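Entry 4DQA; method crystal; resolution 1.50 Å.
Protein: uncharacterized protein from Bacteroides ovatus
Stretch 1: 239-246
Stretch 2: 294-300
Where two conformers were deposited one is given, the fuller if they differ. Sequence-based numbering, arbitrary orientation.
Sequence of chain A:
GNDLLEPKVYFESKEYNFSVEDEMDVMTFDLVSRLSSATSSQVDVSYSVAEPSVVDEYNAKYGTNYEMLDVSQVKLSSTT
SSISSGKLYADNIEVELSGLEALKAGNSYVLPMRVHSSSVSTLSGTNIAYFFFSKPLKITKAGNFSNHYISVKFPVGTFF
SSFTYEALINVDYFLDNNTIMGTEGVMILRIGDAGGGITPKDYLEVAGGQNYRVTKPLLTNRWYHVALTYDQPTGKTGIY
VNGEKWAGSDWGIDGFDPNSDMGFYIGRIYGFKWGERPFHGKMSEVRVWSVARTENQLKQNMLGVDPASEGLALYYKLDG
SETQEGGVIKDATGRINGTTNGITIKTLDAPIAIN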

# COMPACT_ATOMS: atom_id res chain seq x y z
N ILE A 239 19.99 1.17 3.59
CA ILE A 239 19.25 2.15 2.80
C ILE A 239 18.73 1.40 1.59
O ILE A 239 19.48 0.72 0.88
CB ILE A 239 20.17 3.29 2.33
CG1 ILE A 239 20.63 4.12 3.52
CG2 ILE A 239 19.44 4.17 1.31
CD1 ILE A 239 21.67 5.16 3.20
N TYR A 240 17.43 1.54 1.35
CA TYR A 240 16.73 0.82 0.31
C TYR A 240 16.09 1.79 -0.67
O TYR A 240 15.51 2.80 -0.26
CB TYR A 240 15.61 -0.05 0.93
CG TYR A 240 16.09 -1.12 1.88
CD1 TYR A 240 16.37 -0.82 3.20
CD2 TYR A 240 16.21 -2.43 1.46
CE1 TYR A 240 16.81 -1.79 4.08
CE2 TYR A 240 16.65 -3.41 2.35
CZ TYR A 240 16.93 -3.07 3.65
OH TYR A 240 17.35 -4.03 4.56
N VAL A 241 16.21 1.49 -1.96
CA VAL A 241 15.60 2.29 -3.01
C VAL A 241 14.76 1.33 -3.84
O VAL A 241 15.27 0.36 -4.37
CB VAL A 241 16.64 2.97 -3.86
CG1 VAL A 241 15.98 3.75 -4.99
CG2 VAL A 241 17.50 3.91 -3.01
N ASN A 242 13.47 1.62 -3.94
CA ASN A 242 12.51 0.80 -4.69
C ASN A 242 12.58 -0.64 -4.23
O ASN A 242 12.51 -1.58 -5.02
CB ASN A 242 12.75 0.91 -6.19
CG ASN A 242 12.49 2.29 -6.70
OD1 ASN A 242 11.84 3.12 -6.01
ND2 ASN A 242 12.98 2.58 -7.89
N GLY A 243 12.74 -0.79 -2.93
CA GLY A 243 12.76 -2.12 -2.31
C GLY A 243 14.09 -2.87 -2.41
O GLY A 243 14.19 -3.97 -1.86
N GLU A 244 15.07 -2.31 -3.11
CA GLU A 244 16.39 -2.93 -3.25
C GLU A 244 17.39 -2.30 -2.27
O GLU A 244 17.46 -1.08 -2.15
CB GLU A 244 16.94 -2.77 -4.67
CG GLU A 244 16.10 -3.39 -5.79
CD GLU A 244 16.70 -3.11 -7.16
OE1 GLU A 244 17.87 -3.51 -7.40
OE2 GLU A 244 16.02 -2.50 -8.01
N LYS A 245 18.18 -3.12 -1.60
CA LYS A 245 19.17 -2.58 -0.67
C LYS A 245 20.31 -1.98 -1.46
O LYS A 245 20.99 -2.68 -2.22
CB LYS A 245 19.69 -3.67 0.28
CG LYS A 245 20.59 -3.14 1.40
CD LYS A 245 20.84 -4.20 2.49
CE LYS A 245 21.72 -3.65 3.60
NZ LYS A 245 22.04 -4.66 4.65
N TRP A 246 20.52 -0.66 -1.33
CA TRP A 246 21.56 0.06 -2.07
C TRP A 246 22.82 0.28 -1.25
O TRP A 246 23.89 0.59 -1.80
CB TRP A 246 21.05 1.42 -2.53
CG TRP A 246 20.30 1.41 -3.83
CD1 TRP A 246 19.59 0.39 -4.35
CD2 TRP A 246 20.18 2.50 -4.76
NE1 TRP A 246 19.04 0.75 -5.55
CE2 TRP A 246 19.40 2.04 -5.84
CE3 TRP A 246 20.67 3.81 -4.80
CZ2 TRP A 246 19.08 2.83 -6.94
CZ3 TRP A 246 20.35 4.61 -5.90
CH2 TRP A 246 19.57 4.11 -6.96
N THR A 294 11.04 -5.10 7.42
CA THR A 294 11.78 -6.02 6.58
C THR A 294 11.71 -5.54 5.12
O THR A 294 10.86 -4.71 4.77
CB THR A 294 11.18 -7.43 6.65
OG1 THR A 294 9.87 -7.42 6.09
CG2 THR A 294 11.09 -7.95 8.12
N GLU A 295 12.60 -6.07 4.28
CA GLU A 295 12.57 -5.76 2.84
C GLU A 295 11.19 -6.05 2.26
O GLU A 295 10.66 -5.26 1.48
CB GLU A 295 13.59 -6.61 2.08
CG GLU A 295 15.01 -6.33 2.41
CD GLU A 295 15.96 -6.88 1.37
OE1 GLU A 295 15.49 -7.26 0.27
OE2 GLU A 295 17.18 -6.94 1.66
N ASN A 296 10.61 -7.19 2.64
CA ASN A 296 9.29 -7.56 2.13
C ASN A 296 8.22 -6.58 2.59
O ASN A 296 7.33 -6.23 1.84
CB ASN A 296 8.92 -8.97 2.54
CG ASN A 296 9.69 -10.01 1.76
OD1 ASN A 296 10.19 -9.74 0.67
ND2 ASN A 296 9.79 -11.20 2.32
N GLN A 297 8.32 -6.12 3.83
CA GLN A 297 7.33 -5.16 4.32
C GLN A 297 7.47 -3.83 3.60
O GLN A 297 6.48 -3.16 3.33
CB GLN A 297 7.48 -4.96 5.83
CG GLN A 297 6.92 -6.10 6.64
CD GLN A 297 7.34 -6.08 8.10
OE1 GLN A 297 8.32 -5.47 8.49
NE2 GLN A 297 6.56 -6.79 8.92
N LEU A 298 8.70 -3.44 3.31
CA LEU A 298 8.89 -2.20 2.58
C LEU A 298 8.32 -2.32 1.17
O LEU A 298 7.60 -1.43 0.73
CB LEU A 298 10.37 -1.85 2.51
CG LEU A 298 11.06 -1.52 3.83
CD1 LEU A 298 12.55 -1.44 3.62
CD2 LEU A 298 10.55 -0.22 4.38
N LYS A 299 8.63 -3.42 0.48
CA LYS A 299 8.19 -3.62 -0.90
C LYS A 299 6.70 -3.66 -1.04
O LYS A 299 6.15 -3.05 -1.97
CB LYS A 299 8.74 -4.92 -1.47
CG LYS A 299 10.19 -4.87 -1.77
CD LYS A 299 10.70 -6.27 -2.05
CE LYS A 299 12.19 -6.25 -2.29
NZ LYS A 299 12.76 -7.63 -2.36
N GLN A 300 6.04 -4.38 -0.14
CA GLN A 300 4.63 -4.63 -0.33
C GLN A 300 3.76 -3.46 0.08
O GLN A 300 2.63 -3.38 -0.38
CB GLN A 300 4.24 -5.88 0.45
CG GLN A 300 4.88 -7.12 -0.16
CD GLN A 300 4.40 -8.39 0.49
OE1 GLN A 300 5.13 -9.01 1.27
NE2 GLN A 300 3.17 -8.80 0.16
O HOH W 1 18.06 -6.13 -1.76

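What brings a β-hairpin and a helix together here without one direct hydrogen bond between them? Packing does most of the work, centred on Tyr240. Its CA-to-CB bond points toward the helix, and with chi1 at -62° (m) and chi2 at 82° the ring stands where helix side chains can reach it. Leu298, also directed toward its partner, lays a methyl over one face: CD1 is 4.1 Å from the centroid of the Tyr240 ring and 20° off its normal, a CH-pi contact, with Leu298 CD1 3.9 Å from Tyr240 CD1. The m, t rotamer of Leu298 places that methyl there. Both residues are buried, as befits an aromatic ring and a branched aliphatic chain.

How does a charged residue such as Glu295 join so apolar a contact? Its CG makes the closest approach, and the carboxylate lies against the ring as well. Its CA-to-CB bond runs sideways, but chi1 at -65° (m) and chi2 at -163° (t) extend the chain so that its end comes nearer the hairpin. Glu295 CG lies 3.3 Å from Tyr240 CE2, while the carboxylate also lies near the ring, with Glu295 OE2 3.6 Å from Tyr240 CE2. From the carboxylate a water bridges the stretches, accepting from Lys245 N at 3.0 Å and donating to Glu295 OE1 over 3.5 Å, the latter bond weak. Lys245 itself adds little: its all-t side chain leads away from the helix.

Why is glycine suited to the hairpin's tip? Gly243 belongs to the type I' turn from Val241 to Glu244, closed by backbone hydrogen bonds from Val241 N to Glu244 O (2.9 Å) and from Glu244 N to Val241 O (3.0 Å). Its phi of 80° by itself favours glycine, and the helix adds a second reason: an ideal CB would lie 2.7 Å from Lys299 CG, a clash. With no side chain in the way, its CA approaches that of Lys299 to 5.0 Å.

What does Lys299 do with the space left to it? Its CA-to-CB bond points sideways, and from chi1 at -73° (m) the remaining torsions are all t, so the chain extends past the glycine. Lys299 CE comes within 3.1 Å of Gly243 O, a close approach by a carbon that the neighbouring ammonium group makes somewhat polar. One helical turn separates Lys299 from Glu295, and Lys299 NZ forms a long salt bridge with Glu295 OE1 at 3.8 Å. This links two side chains that both contact the hairpin, within a modest interface of 258 Å², both sides summed.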